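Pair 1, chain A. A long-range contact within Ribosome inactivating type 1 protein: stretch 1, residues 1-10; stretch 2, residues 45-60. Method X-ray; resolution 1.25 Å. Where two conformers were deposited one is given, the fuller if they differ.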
# COMPACT_ATOMS: atom_id res chain seq x y z
N ILE A 1 -16.84 -25.60 -4.37
CA ILE A 1 -16.17 -24.49 -5.10
C ILE A 1 -14.89 -24.08 -4.39
O ILE A 1 -14.88 -23.99 -3.15
CB ILE A 1 -17.10 -23.27 -5.20
CG1 ILE A 1 -18.37 -23.62 -5.98
CG2 ILE A 1 -16.39 -22.09 -5.84
CD1 ILE A 1 -18.10 -24.15 -7.38
N GLU A 2 -13.81 -23.85 -5.15
CA GLU A 2 -12.57 -23.29 -4.60
C GLU A 2 -12.86 -22.20 -3.57
O GLU A 2 -13.65 -21.29 -3.84
CB GLU A 2 -11.74 -22.69 -5.73
CG GLU A 2 -10.34 -22.30 -5.34
CD GLU A 2 -9.43 -23.50 -5.18
OE1 GLU A 2 -8.50 -23.41 -4.35
OE2 GLU A 2 -9.65 -24.52 -5.87
N THR A 3 -12.22 -22.30 -2.41
CA THR A 3 -12.51 -21.41 -1.28
C THR A 3 -11.25 -20.77 -0.72
O THR A 3 -10.23 -21.45 -0.55
CB THR A 3 -13.26 -22.17 -0.17
OG1 THR A 3 -14.45 -22.74 -0.72
CG2 THR A 3 -13.65 -21.25 1.00
N VAL A 4 -11.34 -19.46 -0.47
CA VAL A 4 -10.30 -18.64 0.16
C VAL A 4 -10.87 -18.08 1.46
O VAL A 4 -11.96 -17.49 1.45
CB VAL A 4 -9.91 -17.45 -0.74
CG1 VAL A 4 -8.83 -16.61 -0.07
CG2 VAL A 4 -9.45 -17.94 -2.11
N GLU A 5 -10.17 -18.25 2.57
CA GLU A 5 -10.70 -17.84 3.88
C GLU A 5 -10.00 -16.65 4.52
O GLU A 5 -8.82 -16.41 4.28
CB GLU A 5 -10.66 -19.02 4.87
CG GLU A 5 -11.45 -20.24 4.44
CD GLU A 5 -11.45 -21.33 5.50
OE1 GLU A 5 -10.37 -21.59 6.07
OE2 GLU A 5 -12.52 -21.92 5.75
N PHE A 6 -10.74 -15.91 5.35
CA PHE A 6 -10.19 -14.82 6.15
C PHE A 6 -10.94 -14.77 7.47
O PHE A 6 -12.18 -14.85 7.50
CB PHE A 6 -10.30 -13.47 5.43
CG PHE A 6 -9.81 -12.32 6.26
CD1 PHE A 6 -10.71 -11.48 6.92
CD2 PHE A 6 -8.44 -12.09 6.42
CE1 PHE A 6 -10.25 -10.43 7.70
CE2 PHE A 6 -7.99 -11.03 7.21
CZ PHE A 6 -8.90 -10.21 7.84
N ARG A 7 -10.20 -14.64 8.57
CA ARG A 7 -10.78 -14.51 9.91
C ARG A 7 -10.36 -13.21 10.55
O ARG A 7 -9.17 -12.86 10.52
CB ARG A 7 -10.35 -15.67 10.81
CG ARG A 7 -10.49 -17.01 10.15
CD ARG A 7 -10.81 -18.08 11.15
NE ARG A 7 -10.90 -19.38 10.49
CZ ARG A 7 -11.46 -20.46 11.03
NH1 ARG A 7 -11.97 -20.39 12.25
NH2 ARG A 7 -11.50 -21.59 10.35
N VAL A 8 -11.30 -12.50 11.15
CA VAL A 8 -10.94 -11.23 11.79
C VAL A 8 -10.04 -11.38 13.02
O VAL A 8 -9.18 -10.53 13.26
CB VAL A 8 -12.15 -10.33 12.12
CG1 VAL A 8 -12.86 -9.88 10.84
CG2 VAL A 8 -13.13 -11.01 13.07
N THR A 9 -10.21 -12.47 13.76
CA THR A 9 -9.44 -12.72 14.98
C THR A 9 -7.94 -12.77 14.69
O THR A 9 -7.49 -13.53 13.84
CB THR A 9 -9.90 -14.03 15.66
OG1 THR A 9 -11.25 -13.85 16.14
CG2 THR A 9 -8.99 -14.41 16.84
N GLY A 10 -7.19 -11.91 15.37
CA GLY A 10 -5.74 -11.87 15.20
C GLY A 10 -5.25 -11.18 13.95
O GLY A 10 -4.08 -11.31 13.60
N SER A 45 -19.85 -21.83 -16.56
CA SER A 45 -19.70 -22.98 -15.68
C SER A 45 -19.24 -22.58 -14.28
O SER A 45 -18.90 -21.42 -14.03
CB SER A 45 -18.71 -23.97 -16.28
OG SER A 45 -17.38 -23.54 -16.08
N GLN A 46 -19.23 -23.55 -13.37
CA GLN A 46 -18.78 -23.37 -11.99
C GLN A 46 -17.33 -22.92 -11.88
O GLN A 46 -16.93 -22.41 -10.84
CB GLN A 46 -18.95 -24.67 -11.20
CG GLN A 46 -20.36 -24.93 -10.70
CD GLN A 46 -20.49 -26.24 -9.95
OE1 GLN A 46 -19.56 -26.66 -9.26
NE2 GLN A 46 -21.63 -26.88 -10.09
N GLN A 47 -16.56 -23.12 -12.94
CA GLN A 47 -15.18 -22.64 -12.99
C GLN A 47 -15.11 -21.12 -12.85
O GLN A 47 -14.07 -20.59 -12.47
CB GLN A 47 -14.49 -23.11 -14.29
CG GLN A 47 -12.98 -22.80 -14.35
CD GLN A 47 -12.22 -23.65 -15.36
OE1 GLN A 47 -11.27 -23.18 -15.99
NE2 GLN A 47 -12.62 -24.91 -15.50
N ASP A 48 -16.22 -20.44 -13.15
CA ASP A 48 -16.34 -18.99 -13.04
C ASP A 48 -16.47 -18.51 -11.59
O ASP A 48 -16.40 -17.31 -11.36
CB ASP A 48 -17.60 -18.47 -13.76
CG ASP A 48 -17.57 -18.63 -15.27
OD1 ASP A 48 -16.50 -18.85 -15.87
OD2 ASP A 48 -18.67 -18.52 -15.86
N LEU A 49 -16.71 -19.41 -10.64
CA LEU A 49 -17.03 -18.99 -9.27
C LEU A 49 -15.88 -19.19 -8.29
O LEU A 49 -14.99 -20.02 -8.50
CB LEU A 49 -18.28 -19.71 -8.76
CG LEU A 49 -19.55 -19.55 -9.60
CD1 LEU A 49 -20.71 -20.36 -9.01
CD2 LEU A 49 -19.95 -18.08 -9.75
N LEU A 50 -15.90 -18.40 -7.22
CA LEU A 50 -14.95 -18.54 -6.14
C LEU A 50 -15.69 -18.24 -4.84
O LEU A 50 -16.49 -17.31 -4.78
CB LEU A 50 -13.79 -17.56 -6.34
CG LEU A 50 -12.63 -17.67 -5.35
CD1 LEU A 50 -11.90 -18.99 -5.50
CD2 LEU A 50 -11.68 -16.52 -5.58
N PHE A 51 -15.44 -19.04 -3.82
CA PHE A 51 -16.02 -18.81 -2.50
C PHE A 51 -15.00 -18.10 -1.61
O PHE A 51 -13.82 -18.46 -1.61
CB PHE A 51 -16.39 -20.14 -1.84
CG PHE A 51 -17.68 -20.78 -2.34
CD1 PHE A 51 -18.13 -21.94 -1.74
CD2 PHE A 51 -18.45 -20.22 -3.36
CE1 PHE A 51 -19.31 -22.57 -2.16
CE2 PHE A 51 -19.63 -20.85 -3.79
CZ PHE A 51 -20.06 -22.02 -3.18
N VAL A 52 -15.48 -17.14 -0.83
CA VAL A 52 -14.65 -16.41 0.12
C VAL A 52 -15.33 -16.55 1.48
O VAL A 52 -16.37 -15.93 1.72
CB VAL A 52 -14.49 -14.92 -0.26
CG1 VAL A 52 -13.66 -14.19 0.78
CG2 VAL A 52 -13.83 -14.81 -1.61
N ARG A 53 -14.77 -17.40 2.33
CA ARG A 53 -15.36 -17.65 3.64
C ARG A 53 -14.77 -16.71 4.67
O ARG A 53 -13.55 -16.68 4.87
CB ARG A 53 -15.19 -19.12 4.05
CG ARG A 53 -15.96 -19.46 5.33
CD ARG A 53 -16.30 -20.94 5.48
NE ARG A 53 -15.17 -21.82 5.20
CZ ARG A 53 -15.15 -22.74 4.24
NH1 ARG A 53 -14.07 -23.49 4.06
NH2 ARG A 53 -16.21 -22.91 3.45
N LEU A 54 -15.64 -15.93 5.30
CA LEU A 54 -15.23 -14.89 6.24
C LEU A 54 -15.76 -15.19 7.62
O LEU A 54 -16.93 -15.53 7.76
CB LEU A 54 -15.78 -13.54 5.78
CG LEU A 54 -15.41 -13.06 4.38
CD1 LEU A 54 -16.17 -11.80 4.07
CD2 LEU A 54 -13.91 -12.82 4.30
N PHE A 55 -14.92 -15.01 8.63
CA PHE A 55 -15.26 -15.35 10.02
C PHE A 55 -15.24 -14.11 10.90
O PHE A 55 -14.29 -13.33 10.87
CB PHE A 55 -14.26 -16.37 10.58
CG PHE A 55 -14.31 -17.72 9.93
CD1 PHE A 55 -13.71 -17.95 8.69
CD2 PHE A 55 -14.92 -18.80 10.57
CE1 PHE A 55 -13.75 -19.21 8.10
CE2 PHE A 55 -14.96 -20.07 9.98
CZ PHE A 55 -14.37 -20.27 8.75
N ASP A 56 -16.30 -13.92 11.69
CA ASP A 56 -16.40 -12.79 12.60
C ASP A 56 -15.62 -13.03 13.90
O ASP A 56 -14.88 -14.00 13.99
CB ASP A 56 -17.86 -12.40 12.85
CG ASP A 56 -18.62 -13.39 13.73
OD1 ASP A 56 -18.01 -14.32 14.31
OD2 ASP A 56 -19.86 -13.23 13.82
N TRP A 57 -15.77 -12.15 14.89
CA TRP A 57 -14.99 -12.27 16.13
C TRP A 57 -15.24 -13.58 16.87
O TRP A 57 -14.35 -14.07 17.56
CB TRP A 57 -15.20 -11.09 17.08
CG TRP A 57 -14.75 -9.75 16.57
CD1 TRP A 57 -15.54 -8.66 16.35
CD2 TRP A 57 -13.41 -9.34 16.24
NE1 TRP A 57 -14.79 -7.61 15.90
CE2 TRP A 57 -13.48 -8.00 15.82
CE3 TRP A 57 -12.17 -9.98 16.27
CZ2 TRP A 57 -12.35 -7.28 15.40
CZ3 TRP A 57 -11.04 -9.27 15.85
CH2 TRP A 57 -11.15 -7.93 15.43
N GLY A 58 -16.43 -14.15 16.71
CA GLY A 58 -16.77 -15.43 17.32
C GLY A 58 -16.59 -16.63 16.40
O GLY A 58 -17.11 -17.71 16.67
N ASN A 59 -15.86 -16.43 15.31
CA ASN A 59 -15.71 -17.45 14.26
C ASN A 59 -17.00 -17.97 13.66
O ASN A 59 -17.07 -19.12 13.21
CB ASN A 59 -14.80 -18.60 14.71
CG ASN A 59 -13.35 -18.24 14.65
OD1 ASN A 59 -12.93 -17.42 13.82
ND2 ASN A 59 -12.56 -18.84 15.52
N ARG A 60 -18.03 -17.12 13.64
CA ARG A 60 -19.23 -17.41 12.88
C ARG A 60 -18.98 -17.01 11.44
O ARG A 60 -18.64 -15.85 11.18
CB ARG A 60 -20.43 -16.65 13.45
CG ARG A 60 -20.81 -17.07 14.86
CD ARG A 60 -21.73 -16.05 15.50
NE ARG A 60 -21.03 -14.80 15.78
CZ ARG A 60 -20.52 -14.48 16.97
NH1 ARG A 60 -20.64 -15.31 17.99
NH2 ARG A 60 -19.90 -13.33 17.13
O HOH W 1 -16.43 -23.74 0.85
O HOH W 2 -12.34 -14.69 13.73
O HOH W 3 -11.87 -13.02 18.77

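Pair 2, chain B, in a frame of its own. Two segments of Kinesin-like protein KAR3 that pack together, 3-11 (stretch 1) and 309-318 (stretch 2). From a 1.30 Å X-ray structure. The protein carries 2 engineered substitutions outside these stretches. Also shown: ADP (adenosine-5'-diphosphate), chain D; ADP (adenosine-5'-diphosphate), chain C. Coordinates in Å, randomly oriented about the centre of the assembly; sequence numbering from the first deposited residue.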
# COMPACT_ATOMS: atom_id res chain seq x y z
N GLY B 3 -12.95 5.17 9.87
CA GLY B 3 -12.18 3.92 9.62
C GLY B 3 -10.78 3.98 10.22
O GLY B 3 -10.27 5.06 10.51
N ASN B 4 -10.18 2.81 10.42
CA ASN B 4 -8.84 2.73 10.99
C ASN B 4 -7.80 2.91 9.89
O ASN B 4 -7.38 1.95 9.25
CB ASN B 4 -8.65 1.37 11.66
CG ASN B 4 -7.47 1.35 12.59
OD1 ASN B 4 -6.43 1.93 12.29
ND2 ASN B 4 -7.62 0.67 13.72
N ILE B 5 -7.40 4.16 9.69
CA ILE B 5 -6.46 4.51 8.64
C ILE B 5 -5.24 5.27 9.16
O ILE B 5 -5.36 6.10 10.06
CB ILE B 5 -7.16 5.40 7.59
CG1 ILE B 5 -8.33 4.64 6.95
CG2 ILE B 5 -6.17 5.86 6.53
CD1 ILE B 5 -9.43 5.55 6.45
N ARG B 6 -4.08 4.98 8.59
CA ARG B 6 -2.85 5.67 8.96
C ARG B 6 -2.06 5.93 7.70
O ARG B 6 -2.19 5.20 6.71
CB ARG B 6 -2.04 4.83 9.93
CG ARG B 6 -2.79 4.57 11.20
CD ARG B 6 -2.00 4.94 12.41
NE ARG B 6 -2.39 4.16 13.58
CZ ARG B 6 -3.64 3.95 13.99
NH1 ARG B 6 -4.66 4.47 13.32
NH2 ARG B 6 -3.86 3.23 15.08
N VAL B 7 -1.25 6.98 7.73
CA VAL B 7 -0.44 7.36 6.59
C VAL B 7 1.03 7.52 6.96
O VAL B 7 1.35 8.22 7.93
CB VAL B 7 -0.95 8.69 6.00
CG1 VAL B 7 -0.13 9.08 4.79
CG2 VAL B 7 -2.44 8.56 5.64
N TYR B 8 1.90 6.85 6.22
CA TYR B 8 3.35 6.95 6.42
C TYR B 8 3.95 7.51 5.14
O TYR B 8 3.48 7.21 4.04
CB TYR B 8 4.00 5.59 6.65
CG TYR B 8 3.66 4.87 7.93
CD1 TYR B 8 2.95 5.50 8.96
CD2 TYR B 8 4.06 3.55 8.12
CE1 TYR B 8 2.65 4.82 10.14
CE2 TYR B 8 3.77 2.87 9.30
CZ TYR B 8 3.07 3.50 10.30
OH TYR B 8 2.78 2.80 11.45
N CYS B 9 4.99 8.33 5.28
CA CYS B 9 5.68 8.86 4.12
C CYS B 9 7.10 8.29 4.19
O CYS B 9 7.65 8.14 5.28
CB CYS B 9 5.73 10.39 4.17
SG CYS B 9 6.80 11.14 2.89
N ARG B 10 7.67 7.95 3.04
CA ARG B 10 9.04 7.44 3.03
C ARG B 10 9.86 8.10 1.94
O ARG B 10 9.52 8.04 0.76
CB ARG B 10 9.09 5.93 2.83
CG ARG B 10 10.53 5.42 2.79
CD ARG B 10 10.64 3.96 2.35
NE ARG B 10 11.92 3.40 2.76
CZ ARG B 10 12.23 2.11 2.71
NH1 ARG B 10 11.33 1.23 2.27
NH2 ARG B 10 13.41 1.69 3.13
N ILE B 11 10.96 8.73 2.35
CA ILE B 11 11.86 9.37 1.41
C ILE B 11 12.97 8.36 1.13
O ILE B 11 13.67 7.93 2.05
CB ILE B 11 12.51 10.65 2.00
CG1 ILE B 11 11.41 11.63 2.44
CG2 ILE B 11 13.43 11.31 0.97
CD1 ILE B 11 11.87 12.66 3.46
N ASP B 309 -13.84 -3.06 10.77
CA ASP B 309 -12.74 -2.72 11.67
C ASP B 309 -11.42 -2.97 10.95
O ASP B 309 -10.37 -3.08 11.58
CB ASP B 309 -12.80 -3.56 12.94
CG ASP B 309 -13.21 -4.99 12.66
OD1 ASP B 309 -13.78 -5.62 13.58
OD2 ASP B 309 -12.96 -5.47 11.54
N SER B 310 -11.49 -3.07 9.62
CA SER B 310 -10.30 -3.30 8.81
C SER B 310 -9.31 -2.17 9.09
O SER B 310 -9.70 -1.05 9.42
CB SER B 310 -10.68 -3.32 7.33
OG SER B 310 -11.49 -4.44 7.02
N LYS B 311 -8.02 -2.47 8.95
CA LYS B 311 -6.97 -1.48 9.18
C LYS B 311 -6.26 -1.19 7.88
O LYS B 311 -5.81 -2.10 7.19
CB LYS B 311 -5.98 -2.00 10.22
CG LYS B 311 -6.63 -2.34 11.54
CD LYS B 311 -5.63 -2.95 12.50
CE LYS B 311 -6.28 -3.22 13.85
NZ LYS B 311 -5.44 -2.66 14.95
N THR B 312 -6.15 0.09 7.54
CA THR B 312 -5.50 0.49 6.30
C THR B 312 -4.31 1.40 6.53
O THR B 312 -4.35 2.28 7.38
CB THR B 312 -6.51 1.21 5.39
OG1 THR B 312 -7.51 0.28 4.97
CG2 THR B 312 -5.81 1.80 4.17
N LEU B 313 -3.25 1.16 5.77
CA LEU B 313 -2.04 1.96 5.85
C LEU B 313 -1.69 2.45 4.45
O LEU B 313 -1.51 1.66 3.53
CB LEU B 313 -0.87 1.14 6.40
CG LEU B 313 0.52 1.76 6.21
CD1 LEU B 313 0.60 3.09 6.96
CD2 LEU B 313 1.59 0.80 6.71
N MET B 314 -1.63 3.77 4.29
CA MET B 314 -1.25 4.36 3.01
C MET B 314 0.23 4.67 3.17
O MET B 314 0.63 5.34 4.12
CB MET B 314 -2.04 5.65 2.74
CG MET B 314 -3.56 5.51 2.89
SD MET B 314 -4.30 4.34 1.72
CE MET B 314 -3.77 5.06 0.11
N PHE B 315 1.04 4.15 2.26
CA PHE B 315 2.48 4.32 2.29
C PHE B 315 2.91 5.19 1.11
O PHE B 315 2.99 4.71 -0.02
CB PHE B 315 3.14 2.94 2.21
CG PHE B 315 4.47 2.86 2.90
CD1 PHE B 315 5.61 3.35 2.28
CD2 PHE B 315 4.58 2.29 4.16
CE1 PHE B 315 6.86 3.29 2.92
CE2 PHE B 315 5.82 2.21 4.80
CZ PHE B 315 6.96 2.72 4.18
N VAL B 316 3.19 6.47 1.37
CA VAL B 316 3.57 7.38 0.29
C VAL B 316 5.08 7.52 0.12
O VAL B 316 5.78 8.06 0.98
CB VAL B 316 2.91 8.76 0.48
CG1 VAL B 316 3.31 9.70 -0.65
CG2 VAL B 316 1.40 8.61 0.51
N ASN B 317 5.55 7.02 -1.01
CA ASN B 317 6.96 7.03 -1.37
C ASN B 317 7.30 8.28 -2.15
O ASN B 317 6.58 8.66 -3.07
CB ASN B 317 7.28 5.81 -2.24
CG ASN B 317 7.08 4.51 -1.50
OD1 ASN B 317 6.10 3.80 -1.70
ND2 ASN B 317 8.03 4.18 -0.63
N ILE B 318 8.41 8.91 -1.78
CA ILE B 318 8.85 10.10 -2.49
C ILE B 318 10.36 10.12 -2.67
O ILE B 318 11.11 9.52 -1.89
CB ILE B 318 8.43 11.41 -1.77
CG1 ILE B 318 9.00 11.45 -0.36
CG2 ILE B 318 6.90 11.55 -1.77
CD1 ILE B 318 8.91 12.84 0.27
PB ADP D . -1.92 2.67 18.88
O1B ADP D . -2.91 3.61 19.50
O2B ADP D . -1.80 2.93 17.28
O3B ADP D . -0.59 2.79 19.54
PA ADP D . -3.24 0.24 18.01
O1A ADP D . -4.07 -0.68 18.81
O2A ADP D . -4.06 1.09 17.12
O3A ADP D . -2.45 1.20 18.99
O5' ADP D . -2.07 -0.53 17.23
C5' ADP D . -0.71 -0.33 17.62
C4' ADP D . 0.27 -0.47 16.46
O4' ADP D . -0.22 -1.28 15.36
C3' ADP D . 0.68 0.87 15.88
O3' ADP D . 1.80 1.47 16.56
C2' ADP D . 0.97 0.57 14.43
O2' ADP D . 2.35 0.23 14.20
C1' ADP D . -0.01 -0.56 14.11
N9 ADP D . -1.28 -0.05 13.45
C8 ADP D . -2.52 -0.03 13.97
N7 ADP D . -3.38 0.48 13.06
C5 ADP D . -2.70 0.78 11.97
C6 ADP D . -3.00 1.31 10.70
N6 ADP D . -4.26 1.65 10.38
N1 ADP D . -2.00 1.50 9.78
C2 ADP D . -0.71 1.17 10.04
N3 ADP D . -0.42 0.65 11.25
C4 ADP D . -1.35 0.44 12.22
PB ADP C . 8.94 2.53 -8.06
O1B ADP C . 8.23 3.52 -7.21
O2B ADP C . 8.40 1.05 -7.77
O3B ADP C . 8.84 2.88 -9.50
PA ADP C . 11.45 1.26 -7.38
O1A ADP C . 11.16 0.67 -6.07
O2A ADP C . 11.31 0.24 -8.42
O3A ADP C . 10.46 2.46 -7.65
O5' ADP C . 12.93 1.81 -7.44
C5' ADP C . 13.38 3.14 -7.73
C4' ADP C . 14.93 3.04 -7.62
O4' ADP C . 15.28 3.49 -6.30
C3' ADP C . 15.47 1.59 -7.69
O3' ADP C . 16.73 1.50 -8.37
C2' ADP C . 15.59 1.14 -6.24
O2' ADP C . 16.52 0.07 -6.05
C1' ADP C . 15.91 2.45 -5.53
N9 ADP C . 15.33 2.52 -4.15
C8 ADP C . 14.04 2.81 -3.89
N7 ADP C . 13.85 2.83 -2.59
C5 ADP C . 14.99 2.56 -1.99
C6 ADP C . 15.41 2.45 -0.68
N6 ADP C . 14.54 2.64 0.32
N1 ADP C . 16.71 2.14 -0.40
C2 ADP C . 17.62 1.94 -1.37
N3 ADP C . 17.23 2.05 -2.66
C4 ADP C . 15.95 2.35 -3.01
O HOH W 4 -11.86 0.47 9.63
O HOH W 5 -9.63 -1.60 13.62
O HOH W 6 -5.41 0.15 15.00
O HOH W 7 10.57 5.92 -1.03

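Two neighbouring parallel strands make the same backbone ladder whatever side chains they carry, and pairs 1 and 2 illustrate the principle well. Fourteen central residues superpose with an RMSD of 0.6 Å, and the N-to-C directions of the strands diverge by 19° in pair 1 and 20° in pair 2. In each, one strand alternately accepts from and donates to its neighbour. A:Phe51 N donates to A:Glu2 O and A:Val4 N to A:Phe51 O, both at 2.9 Å; at the matching positions B:Thr312 N donates to B:Asn4 O at 2.8 Å and B:Arg6 N to B:Thr312 O at 3.0 Å. The ladder continues to A:Val8 N and A:Phe55 O (3.1 Å) in pair 1, and in pair 2 through B:Arg10 N and B:Val316 O (2.8 Å) to a further bond from B:Ile318 N to B:Arg10 O (2.9 Å).

Because side chains alternate between the faces of a sheet, matched positions face the same way but need not share chemistry. On one face of pair 1, A:Glu5 and A:Arg53 form a salt bridge, with A:Glu5 OE2 2.7 Å from A:Arg53 NE. Their counterparts, B:Val7 and B:Met314, make an apolar contact instead, B:Val7 CG2 lying 4.1 Å from B:Met314 CB. One step along, the guanidinium of A:Arg7 lies flat on the ring of A:Phe55, planes at 4°, with A:Arg7 CZ 3.6 Å from the centroid of that ring, so a charged group covers an aromatic face. The matching B:Cys9 and B:Val316 are smaller; B:Cys9 SG reaches B:Ile318 CD1 at 3.8 Å.

On the other face pair 1 is apolar at its centre, with A:Val4, A:Val52, A:Phe6 and A:Leu54, whereas pair 2 has B:Arg6 at the position of A:Val4; the rings are also used differently. A:Phe6 meets A:Leu54 at its ring edge, and A:Phe6 CB is 3.8 Å from A:Leu54 CD2. In pair 2 the matched residues are both aromatic: B:Tyr8 CD2 approaches B:Phe315 CE2 at 4.0 Å, while B:Leu313 CD1 sits over the tyrosine face, 3.7 Å from the centroid of the B:Tyr8 ring.

Pair 2 also uses its ladder to hold a nucleotide. The N6 of ADP (chain D) donates to B:Asn4 OD1 at 2.9 Å and to B:Thr312 O at 3.1 Å, so this carbonyl serves both ligand and neighbouring strand. At the position of B:Asn4, pair 1 has A:Glu2, whose side-chain end leads away from the opposing strand. The backbone thus fixes register and facing, while side chains settle how each face is filled.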